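Putative ABC transporter, periplasmic binding protein, amino acid (Neisseria gonorrhoeae, PDB 2YJP) binds L-cysteine as the periplasmic solute receptor of a putative amino-acid ABC transporter, probably handing it to the membrane components for uptake. Local coordinates at residues A106-R109 with V110-R114; L251-V254 with N255-A259; F80-E83 with I84-L88. The protein carries 1 engineered substitution. One frame throughout, in Å; residues are numbered along the deposited sequence.

Interaction 1 of 3, residues A106-R109 with V110-R114. With CYS (cysteine), chain D.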
ATOM      1  N   ALA A 106       4.677  -1.801  -7.254  1.00 20.35           N
ATOM      2  CA  ALA A 106       5.400  -1.566  -5.981  1.00 19.40           C
ATOM      3  C   ALA A 106       6.806  -1.106  -6.256  1.00 20.08           C
ATOM      4  O   ALA A 106       7.227  -0.118  -5.660  1.00 20.43           O
ATOM      5  CB  ALA A 106       5.425  -2.806  -5.076  1.00 18.86           C
ATOM      6  N   ALA A 107       7.505  -1.800  -7.161  1.00 19.99           N
ATOM      7  CA  ALA A 107       8.900  -1.495  -7.462  1.00 22.15           C
ATOM      8  C   ALA A 107       9.146  -0.134  -8.143  1.00 22.88           C
ATOM      9  O   ALA A 107      10.275   0.282  -8.227  1.00 23.52           O
ATOM     10  CB  ALA A 107       9.549  -2.625  -8.307  1.00 21.87           C
ATOM     11  N   ASN A 108       8.106   0.548  -8.613  1.00 23.14           N
ATOM     12  CA  ASN A 108       8.307   1.778  -9.411  1.00 24.32           C
ATOM     13  C   ASN A 108       8.014   3.030  -8.620  1.00 23.40           C
ATOM     14  O   ASN A 108       8.210   4.154  -9.133  1.00 23.39           O
ATOM     15  CB  ASN A 108       7.380   1.804 -10.646  1.00 24.66           C
ATOM     16  CG  ASN A 108       7.884   0.910 -11.767  1.00 27.98           C
ATOM     17  OD1 ASN A 108       9.024   0.486 -11.750  1.00 29.40           O
ATOM     18  ND2 ASN A 108       7.023   0.595 -12.710  1.00 27.52           N
ATOM     19  N   ARG A 109       7.525   2.842  -7.389  1.00 21.24           N
ATOM     20  CA  ARG A 109       7.055   3.973  -6.595  1.00 20.24           C
ATOM     21  C   ARG A 109       8.121   5.046  -6.402  1.00 20.60           C
ATOM     22  O   ARG A 109       7.828   6.196  -6.620  1.00 19.67           O
ATOM     23  CB  ARG A 109       6.481   3.546  -5.257  1.00 18.92           C
ATOM     24  CG  ARG A 109       5.143   2.805  -5.403  1.00 19.70           C
ATOM     25  CD  ARG A 109       4.687   2.282  -4.046  1.00 18.48           C
ATOM     26  NE  ARG A 109       5.585   1.224  -3.600  1.00 18.44           N
ATOM     27  CZ  ARG A 109       5.296   0.412  -2.603  1.00 16.92           C
ATOM     28  NH1 ARG A 109       4.157   0.583  -1.977  1.00 16.17           N
ATOM     29  NH2 ARG A 109       6.132  -0.546  -2.252  1.00 17.67           N
ATOM     30  N   VAL A 110       9.335   4.645  -6.016  1.00 20.75           N
ATOM     31  CA  VAL A 110      10.427   5.547  -5.813  1.00 21.84           C
ATOM     32  C   VAL A 110      10.800   6.243  -7.142  1.00 24.08           C
ATOM     33  O   VAL A 110      10.820   7.468  -7.192  1.00 24.46           O
ATOM     34  CB  VAL A 110      11.672   4.817  -5.197  1.00 23.13           C
ATOM     35  CG1 VAL A 110      12.943   5.697  -5.298  1.00 22.38           C
ATOM     36  CG2 VAL A 110      11.394   4.409  -3.747  1.00 21.39           C
ATOM     37  N   GLU A 111      11.068   5.465  -8.193  1.00 24.51           N
ATOM     38  CA  GLU A 111      11.393   6.019  -9.502  1.00 27.39           C
ATOM     39  C   GLU A 111      10.369   7.047 -10.070  1.00 26.39           C
ATOM     40  O   GLU A 111      10.736   8.006 -10.702  1.00 26.76           O
ATOM     41  CB  GLU A 111      11.630   4.870 -10.518  1.00 28.35           C
ATOM     42  CG  GLU A 111      11.914   5.362 -11.954  1.00 34.49           C
ATOM     43  CD  GLU A 111      13.126   6.323 -12.040  1.00 44.58           C
ATOM     44  OE1 GLU A 111      14.184   6.076 -11.433  1.00 47.16           O
ATOM     45  OE2 GLU A 111      13.061   7.353 -12.726  1.00 48.55           O
ATOM     46  N   TYR A 112       9.091   6.829  -9.819  1.00 25.49           N
ATOM     47  CA  TYR A 112       8.040   7.618 -10.456  1.00 25.58           C
ATOM     48  C   TYR A 112       7.955   8.960  -9.788  1.00 25.74           C
ATOM     49  O   TYR A 112       7.718   9.974 -10.437  1.00 26.00           O
ATOM     50  CB  TYR A 112       6.683   6.908 -10.321  1.00 24.41           C
ATOM     51  CG  TYR A 112       6.329   5.912 -11.433  1.00 25.73           C
ATOM     52  CD1 TYR A 112       7.238   5.223 -12.118  1.00 26.31           C
ATOM     53  CD2 TYR A 112       5.076   5.688 -11.777  1.00 25.54           C
ATOM     54  CE1 TYR A 112       6.871   4.323 -13.120  1.00 27.02           C
ATOM     55  CE2 TYR A 112       4.720   4.772 -12.739  1.00 26.62           C
ATOM     56  CZ  TYR A 112       5.597   4.100 -13.414  1.00 28.62           C
ATOM     57  OH  TYR A 112       5.156   3.218 -14.387  1.00 29.54           O
ATOM     58  N   VAL A 113       8.144   8.960  -8.474  1.00 25.21           N
ATOM     59  CA  VAL A 113       8.126  10.204  -7.730  1.00 25.85           C
ATOM     60  C   VAL A 113       9.446  10.938  -7.923  1.00 27.75           C
ATOM     61  O   VAL A 113       9.460  12.159  -8.016  1.00 28.73           O
ATOM     62  CB  VAL A 113       7.822   9.922  -6.220  1.00 25.88           C
ATOM     63  CG1 VAL A 113       8.908  10.213  -5.393  1.00 25.87           C
ATOM     64  CG2 VAL A 113       7.107  10.920  -5.703  1.00 22.78           C
ATOM     65  N   ARG A 114      10.541  10.180  -8.009  1.00 28.81           N
ATOM     66  CA  ARG A 114      11.854  10.777  -8.168  1.00 31.49           C
ATOM     67  C   ARG A 114      11.994  11.499  -9.509  1.00 32.90           C
ATOM     68  O   ARG A 114      12.537  12.611  -9.568  1.00 33.65           O
ATOM     69  CB  ARG A 114      12.947   9.712  -8.089  1.00 32.43           C
ATOM     70  CG  ARG A 114      14.285  10.273  -7.681  1.00 38.21           C
ATOM     71  CD  ARG A 114      15.496   9.555  -8.279  1.00 46.81           C
ATOM     72  NE  ARG A 114      15.314   8.120  -8.445  1.00 48.41           N
ATOM     73  CZ  ARG A 114      15.706   7.201  -7.568  1.00 52.37           C
ATOM     74  NH1 ARG A 114      16.293   7.567  -6.423  1.00 51.71           N
ATOM     75  NH2 ARG A 114      15.522   5.904  -7.850  1.00 51.60           N
TER
HETATM   76  N   CYS D 350       2.911  -1.274   1.958  1.00 13.94           N
HETATM   77  CA  CYS D 350       3.941  -2.235   1.499  1.00 16.00           C
HETATM   78  C   CYS D 350       5.089  -1.483   0.825  1.00 15.80           C
HETATM   79  O   CYS D 350       5.066  -0.215   0.794  1.00 14.71           O
HETATM   80  CB  CYS D 350       3.375  -3.241   0.507  1.00 17.11           C
HETATM   81  SG  CYS D 350       2.601  -2.513  -0.947  1.00 19.99           S
HETATM   82  OXT CYS D 350       6.020  -2.135   0.343  1.00 15.48           O
HETATM   83  O   HOH W   1      11.383   2.631  -7.934  1.00 21.86           O
HETATM   84  O   HOH W   2       4.382   1.172 -12.804  1.00 27.59           O

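Interaction 2 of 3, residues L251-V254 with N255-A259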
ATOM      1  N   LEU A 251       5.508  18.587   0.618  1.00 21.35           N
ATOM      2  CA  LEU A 251       5.611  17.862   1.857  1.00 21.57           C
ATOM      3  C   LEU A 251       4.874  18.596   2.980  1.00 22.97           C
ATOM      4  O   LEU A 251       4.051  17.997   3.694  1.00 23.07           O
ATOM      5  CB  LEU A 251       7.088  17.642   2.243  1.00 21.00           C
ATOM      6  CG  LEU A 251       7.252  16.877   3.551  1.00 22.94           C
ATOM      7  CD1 LEU A 251       6.685  15.377   3.385  1.00 21.16           C
ATOM      8  CD2 LEU A 251       8.735  16.873   4.068  1.00 20.63           C
ATOM      9  N   ASN A 252       5.204  19.885   3.160  1.00 22.86           N
ATOM     10  CA  ASN A 252       4.604  20.642   4.234  1.00 23.63           C
ATOM     11  C   ASN A 252       3.063  20.768   4.096  1.00 23.58           C
ATOM     12  O   ASN A 252       2.322  20.613   5.088  1.00 22.91           O
ATOM     13  CB  ASN A 252       5.244  22.016   4.346  1.00 24.92           C
ATOM     14  CG  ASN A 252       4.598  22.835   5.410  1.00 27.31           C
ATOM     15  OD1 ASN A 252       4.473  22.394   6.565  1.00 28.38           O
ATOM     16  ND2 ASN A 252       4.140  23.999   5.038  1.00 26.28           N
ATOM     17  N   TRP A 253       2.599  20.991   2.859  1.00 22.87           N
ATOM     18  CA  TRP A 253       1.174  21.017   2.562  1.00 23.06           C
ATOM     19  C   TRP A 253       0.473  19.690   2.810  1.00 22.93           C
ATOM     20  O   TRP A 253      -0.592  19.676   3.438  1.00 23.80           O
ATOM     21  CB  TRP A 253       0.942  21.437   1.118  1.00 22.72           C
ATOM     22  CG  TRP A 253      -0.479  21.672   0.856  1.00 23.59           C
ATOM     23  CD1 TRP A 253      -1.205  22.794   1.155  1.00 25.70           C
ATOM     24  CD2 TRP A 253      -1.387  20.747   0.279  1.00 23.86           C
ATOM     25  NE1 TRP A 253      -2.511  22.619   0.752  1.00 28.29           N
ATOM     26  CE2 TRP A 253      -2.643  21.373   0.212  1.00 26.09           C
ATOM     27  CE3 TRP A 253      -1.251  19.452  -0.226  1.00 22.75           C
ATOM     28  CZ2 TRP A 253      -3.772  20.730  -0.309  1.00 28.15           C
ATOM     29  CZ3 TRP A 253      -2.364  18.820  -0.739  1.00 24.61           C
ATOM     30  CH2 TRP A 253      -3.605  19.448  -0.773  1.00 26.65           C
ATOM     31  N   VAL A 254       1.074  18.587   2.338  1.00 22.09           N
ATOM     32  CA  VAL A 254       0.583  17.221   2.617  1.00 21.68           C
ATOM     33  C   VAL A 254       0.453  16.917   4.117  1.00 22.43           C
ATOM     34  O   VAL A 254      -0.591  16.420   4.562  1.00 22.53           O
ATOM     35  CB  VAL A 254       1.361  16.105   1.851  1.00 20.59           C
ATOM     36  CG1 VAL A 254       0.781  14.697   2.149  1.00 18.46           C
ATOM     37  CG2 VAL A 254       1.226  16.298   0.340  1.00 18.92           C
ATOM     38  N   ASN A 255       1.481  17.252   4.892  1.00 23.12           N
ATOM     39  CA  ASN A 255       1.459  17.096   6.369  1.00 23.99           C
ATOM     40  C   ASN A 255       0.227  17.770   7.022  1.00 25.16           C
ATOM     41  O   ASN A 255      -0.462  17.139   7.811  1.00 25.13           O
ATOM     42  CB  ASN A 255       2.715  17.702   6.994  1.00 24.58           C
ATOM     43  CG  ASN A 255       3.953  16.852   6.763  1.00 26.94           C
ATOM     44  OD1 ASN A 255       3.860  15.689   6.390  1.00 24.51           O
ATOM     45  ND2 ASN A 255       5.126  17.443   6.989  1.00 24.25           N
ATOM     46  N   GLY A 256      -0.014  19.050   6.690  1.00 25.06           N
ATOM     47  CA  GLY A 256      -1.121  19.815   7.212  1.00 26.75           C
ATOM     48  C   GLY A 256      -2.455  19.189   6.802  1.00 26.80           C
ATOM     49  O   GLY A 256      -3.391  19.099   7.587  1.00 27.33           O
ATOM     50  N   GLU A 257      -2.524  18.743   5.559  1.00 25.68           N
ATOM     51  CA  GLU A 257      -3.705  18.010   5.084  1.00 25.58           C
ATOM     52  C   GLU A 257      -3.989  16.705   5.806  1.00 24.46           C
ATOM     53  O   GLU A 257      -5.142  16.469   6.145  1.00 25.44           O
ATOM     54  CB  GLU A 257      -3.575  17.712   3.617  1.00 24.40           C
ATOM     55  CG  GLU A 257      -3.719  18.910   2.747  1.00 27.19           C
ATOM     56  CD  GLU A 257      -5.151  19.356   2.688  1.00 32.24           C
ATOM     57  OE1 GLU A 257      -6.010  18.472   2.419  1.00 33.63           O
ATOM     58  OE2 GLU A 257      -5.426  20.564   2.936  1.00 32.29           O
ATOM     59  N   ILE A 258      -2.964  15.871   6.022  1.00 23.09           N
ATOM     60  CA  ILE A 258      -3.138  14.629   6.761  1.00 23.35           C
ATOM     61  C   ILE A 258      -3.622  14.892   8.181  1.00 25.01           C
ATOM     62  O   ILE A 258      -4.531  14.215   8.654  1.00 25.49           O
ATOM     63  CB  ILE A 258      -1.859  13.756   6.789  1.00 22.46           C
ATOM     64  CG1 ILE A 258      -1.514  13.274   5.369  1.00 22.89           C
ATOM     65  CG2 ILE A 258      -2.012  12.542   7.753  1.00 21.33           C
ATOM     66  CD1 ILE A 258      -2.630  12.457   4.628  1.00 21.67           C
ATOM     67  N   ALA A 259      -3.012  15.889   8.830  1.00 26.19           N
ATOM     68  CA  ALA A 259      -3.262  16.214  10.233  1.00 27.62           C
ATOM     69  C   ALA A 259      -4.706  16.634  10.324  1.00 28.89           C
ATOM     70  O   ALA A 259      -5.425  16.230  11.257  1.00 29.79           O
ATOM     71  CB  ALA A 259      -2.327  17.368  10.728  1.00 27.71           C
TER
HETATM   72  O   HOH W   3       5.017  20.243   8.090  1.00 26.10           O

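Interaction 3 of 3, residues F80-E83 with I84-L88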
ATOM      1  N   PHE A  80      -9.041   2.881  -0.226  1.00 19.95           N
ATOM      2  CA  PHE A  80      -8.696   3.769   0.850  1.00 20.06           C
ATOM      3  C   PHE A  80      -7.694   4.866   0.443  1.00 19.74           C
ATOM      4  O   PHE A  80      -7.914   6.035   0.758  1.00 20.47           O
ATOM      5  CB  PHE A  80      -8.174   2.890   1.994  1.00 20.14           C
ATOM      6  CG  PHE A  80      -7.822   3.622   3.245  1.00 20.13           C
ATOM      7  CD1 PHE A  80      -8.774   4.335   3.961  1.00 19.39           C
ATOM      8  CD2 PHE A  80      -6.535   3.519   3.753  1.00 20.83           C
ATOM      9  CE1 PHE A  80      -8.429   4.973   5.189  1.00 20.12           C
ATOM     10  CE2 PHE A  80      -6.147   4.165   4.962  1.00 21.60           C
ATOM     11  CZ  PHE A  80      -7.106   4.913   5.686  1.00 18.99           C
ATOM     12  N   ASP A  81      -6.597   4.513  -0.216  1.00 19.59           N
ATOM     13  CA  ASP A  81      -5.577   5.486  -0.629  1.00 19.21           C
ATOM     14  C   ASP A  81      -6.162   6.523  -1.641  1.00 19.49           C
ATOM     15  O   ASP A  81      -5.778   7.710  -1.667  1.00 19.24           O
ATOM     16  CB  ASP A  81      -4.444   4.761  -1.380  1.00 20.11           C
ATOM     17  CG  ASP A  81      -3.657   3.791  -0.533  1.00 20.84           C
ATOM     18  OD1 ASP A  81      -3.371   4.022   0.646  1.00 22.96           O
ATOM     19  OD2 ASP A  81      -3.270   2.763  -1.095  1.00 25.30           O
ATOM     20  N   VAL A  82      -7.048   6.055  -2.504  1.00 19.04           N
ATOM     21  CA  VAL A  82      -7.683   6.874  -3.536  1.00 19.30           C
ATOM     22  C   VAL A  82      -8.626   7.895  -2.893  1.00 20.30           C
ATOM     23  O   VAL A  82      -8.739   9.069  -3.349  1.00 20.78           O
ATOM     24  CB  VAL A  82      -8.435   5.933  -4.512  1.00 20.50           C
ATOM     25  CG1 VAL A  82      -9.522   6.637  -5.240  1.00 18.08           C
ATOM     26  CG2 VAL A  82      -7.401   5.216  -5.477  1.00 18.83           C
ATOM     27  N   GLU A  83      -9.321   7.479  -1.844  1.00 19.59           N
ATOM     28  CA  GLU A  83     -10.211   8.406  -1.176  1.00 21.16           C
ATOM     29  C   GLU A  83      -9.381   9.577  -0.611  1.00 21.15           C
ATOM     30  O   GLU A  83      -9.771  10.742  -0.740  1.00 21.93           O
ATOM     31  CB  GLU A  83     -10.962   7.708  -0.046  1.00 21.08           C
ATOM     32  CG  GLU A  83     -11.985   6.760  -0.524  1.00 23.19           C
ATOM     33  CD  GLU A  83     -13.101   7.468  -1.309  1.00 28.47           C
ATOM     34  OE1 GLU A  83     -13.703   8.452  -0.871  1.00 28.81           O
ATOM     35  OE2 GLU A  83     -13.421   7.050  -2.394  1.00 27.78           O
ATOM     36  N   ILE A  84      -8.230   9.250  -0.010  1.00 20.26           N
ATOM     37  CA  ILE A  84      -7.334  10.241   0.559  1.00 19.83           C
ATOM     38  C   ILE A  84      -6.852  11.134  -0.585  1.00 19.97           C
ATOM     39  O   ILE A  84      -6.748  12.367  -0.432  1.00 20.81           O
ATOM     40  CB  ILE A  84      -6.124   9.571   1.254  1.00 18.86           C
ATOM     41  CG1 ILE A  84      -6.599   8.851   2.503  1.00 19.93           C
ATOM     42  CG2 ILE A  84      -4.972  10.617   1.545  1.00 17.91           C
ATOM     43  CD1 ILE A  84      -5.646   7.888   3.043  1.00 19.59           C
ATOM     44  N   ALA A  85      -6.551  10.519  -1.726  1.00 18.83           N
ATOM     45  CA  ALA A  85      -6.070  11.296  -2.860  1.00 19.49           C
ATOM     46  C   ALA A  85      -7.145  12.316  -3.343  1.00 20.48           C
ATOM     47  O   ALA A  85      -6.830  13.477  -3.671  1.00 20.50           O
ATOM     48  CB  ALA A  85      -5.573  10.389  -3.987  1.00 17.73           C
ATOM     49  N   LYS A  86      -8.410  11.888  -3.326  1.00 20.75           N
ATOM     50  CA  LYS A  86      -9.510  12.727  -3.824  1.00 22.48           C
ATOM     51  C   LYS A  86      -9.747  13.908  -2.879  1.00 23.36           C
ATOM     52  O   LYS A  86      -9.986  15.048  -3.317  1.00 23.26           O
ATOM     53  CB  LYS A  86     -10.769  11.883  -4.038  1.00 23.53           C
ATOM     54  CG  LYS A  86     -10.639  10.945  -5.271  1.00 24.35           C
ATOM     55  CD  LYS A  86     -11.975  10.265  -5.677  1.00 28.02           C
ATOM     56  CE  LYS A  86     -12.599   9.556  -4.476  1.00 30.32           C
ATOM     57  NZ  LYS A  86     -13.673   8.566  -4.804  1.00 32.83           N
ATOM     58  N   ASP A  87      -9.580  13.637  -1.588  1.00 23.14           N
ATOM     59  CA  ASP A  87      -9.679  14.666  -0.557  1.00 24.75           C
ATOM     60  C   ASP A  87      -8.596  15.751  -0.724  1.00 24.26           C
ATOM     61  O   ASP A  87      -8.888  16.943  -0.638  1.00 24.64           O
ATOM     62  CB  ASP A  87      -9.584  13.997   0.820  1.00 24.73           C
ATOM     63  CG  ASP A  87     -10.945  13.478   1.319  1.00 30.34           C
ATOM     64  OD1 ASP A  87     -11.979  13.971   0.822  1.00 35.22           O
ATOM     65  OD2 ASP A  87     -10.978  12.612   2.248  1.00 33.65           O
ATOM     66  N   LEU A  88      -7.362  15.314  -0.964  1.00 22.67           N
ATOM     67  CA  LEU A  88      -6.247  16.209  -1.210  1.00 23.71           C
ATOM     68  C   LEU A  88      -6.478  17.065  -2.445  1.00 24.02           C
ATOM     69  O   LEU A  88      -6.211  18.267  -2.409  1.00 25.12           O
ATOM     70  CB  LEU A  88      -4.938  15.432  -1.409  1.00 22.05           C
ATOM     71  CG  LEU A  88      -4.508  14.522  -0.297  1.00 24.65           C
ATOM     72  CD1 LEU A  88      -3.201  14.325  -0.523  1.00 23.97           C
ATOM     73  CD2 LEU A  88      -4.207  15.153   0.883  1.00 24.42           C
TER
HETATM   74  O   HOH W   4     -13.302  11.715  -0.181  1.00 41.51           O

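Interaction 1 of 3, residues A106-R109 with V110-R114
Asn-108 and Tyr-112 meet because both turn their CG atoms anti to their own carbonyl carbons (chi1 -78° and -89°), which lays the asparagine side chain over one face of the phenol ring. Asn-108 CB makes a CH-pi contact from a position displaced toward the rim, 3.6 Å from Tyr-112 CE1. Farther out the amide continues along the ring, the two planes 18° apart. A water bridges their polar ends, accepting from Asn-108 ND2 at 2.7 Å and lying 2.7 Å from Tyr-112 OH. Behind the side chains, Tyr-112 N donates to Asn-108 O at 2.9 Å, the link expected in the first turn of helix 109-114; Val-113 N follows with a weak bond to Arg-109 O. A second water joins Ala-107 O to Glu-111 N.

This helix follows strand 99-103 in the family 3 solute-binding fold and brings Arg-109 into the cysteine pocket. The arginine chain bends at chi3. Its NE donates to Ala-106 O at 3.0 Å, on a lone pair in the carbonyl plane, which helps fix the guanidinium rotation. NH2 then reaches cysteine OXT at 3.0 Å in the guanidinium plane, whereas NH1 holds cysteine O weakly at 3.0 Å and is bonded more strongly to Ala-123 O. Arg-131 NH1, too, is hydrogen-bonded to the ligand.

Interaction 2 of 3, residues L251-V254 with N255-A259
Glu-257 folds its aliphatic part over one face of the Trp-253 indole, one helical turn earlier. The touching atom is CG, which stands 3.5 Å from the centroid of the six-membered ring of Trp-253, only 8° off the ring normal, in a CH-pi contact. Beyond it the carboxylate lies almost parallel to the indole, the planes 12° apart, and Glu-257 OE2 comes to 3.6 Å from Trp-253 CZ2. Two torsions produce this overlap: Trp-253 carries CG anti to its backbone nitrogen (chi1 -171°), while the glutamate bends at chi2 and folds back across the ring.

On another face of the helix, Leu-251 and Asn-255 pass at a slant, with Leu-251 CG 4.1 Å from Asn-255 ND2. That amide nitrogen donates to a water at 3.0 Å, and the same water donates to Asn-252 OD1; Asn-255 OD1 accepts from Asp-139 N in a neighbouring loop. Val-254 and Ile-258 meet more loosely through their CG1 atoms, 4.2 Å apart, on the side facing Pro-241 of strand 237-244.

The backbone sets this spacing. Regular alpha-helical bonds run from Asn-255, Gly-256, Glu-257 and Ile-258 back to the carbonyls four residues earlier, among them Glu-257 N to Trp-253 O at 3.0 Å. Helix 248-264 thereby packs Val-254 and Ile-258 against the strand while Trp-253 reaches Asp-91 and Leu-92 of helix 80-93. Glu-257 OE1 also lies near Asp-91 OD2, and this proximity of like charges may raise the proton affinity of either carboxylate. The attraction between glutamate and indole probably comes from the CG methylene, the carboxylate merely lying alongside the ring.

Interaction 3 of 3, residues F80-E83 with I84-L88
The backbone from Phe-80 to Asp-87 forms regular alpha-helix, with Ala-85 N bonded to Asp-81 O at 2.9 Å, Lys-86 N to Val-82 O at 2.8 Å and Asp-87 N to Glu-83 O at 3.0 Å, while the first link, Ile-84 N to Phe-80 O, is weak.

Glu-83 and Lys-86, three residues apart, form a salt bridge on the less buried side of this helix. Lys-86 NZ donates to Glu-83 OE2 at 2.9 Å, approaching from above the carboxylate plane, 39° out of it. A bend at chi3 of the lysine (-53°) and one at chi2 of the glutamate bring the charged ends together, and Lys-86 CE follows to 3.4 Å from Glu-83 OE2. The same oxygen also pairs with Lys-273, so two ammonium groups share it and would be expected to stabilise the ionised carboxylate. On the way out the lysine runs past the helix backbone, its CG lying 3.3 Å from Val-82 O. A water lies 2.8 Å from Asp-87 OD1.

The buried side is mostly apolar. Ile-84 CD1 sits over one face of the Phe-80 ring, displaced toward the rim, 4.2 Å from Phe-80 CE2, the nearest ring atom. Phe-80 itself packs on Leu-267, Ala-270 and Thr-274 of helix 266-274, whereas Val-82 and Ala-85 rest on Phe-101 of strand 99-103. The polar exception is buried Asp-81, whose OD1 is satisfied by Tyr-141 OH and Asn-124 ND2; since Asn-124 belongs to the cysteine pocket, the aspartate is a second-shell residue there. Such an amphipathic helix, packed on a parallel sheet with strands 57-61 and 99-103, is characteristic of the alpha/beta lobes of periplasmic binding proteins.

In the fold
All three are local contacts, two inside helices and one where a loop runs into a helix. Interaction 3 is the most buried, and its helix 80-93 packs on that of interaction 2: Trp-253 CH2 lies 3.3 Å from Leu-88 O, and Ile-258 meets Ile-84. Interaction 1 touches neither, its nearest atoms being about 8 Å from interaction 3 and about 10 Å from interaction 2; it alone binds the ligand. Interactions 1 and 2 are partly buried, each pairing a methylene with an aromatic face, with bridging water, whereas interaction 3 combines a partly exposed ion pair with a mostly apolar inner side. Strand 99-103 relates interactions 1 and 3, preceding one helix and supporting the other.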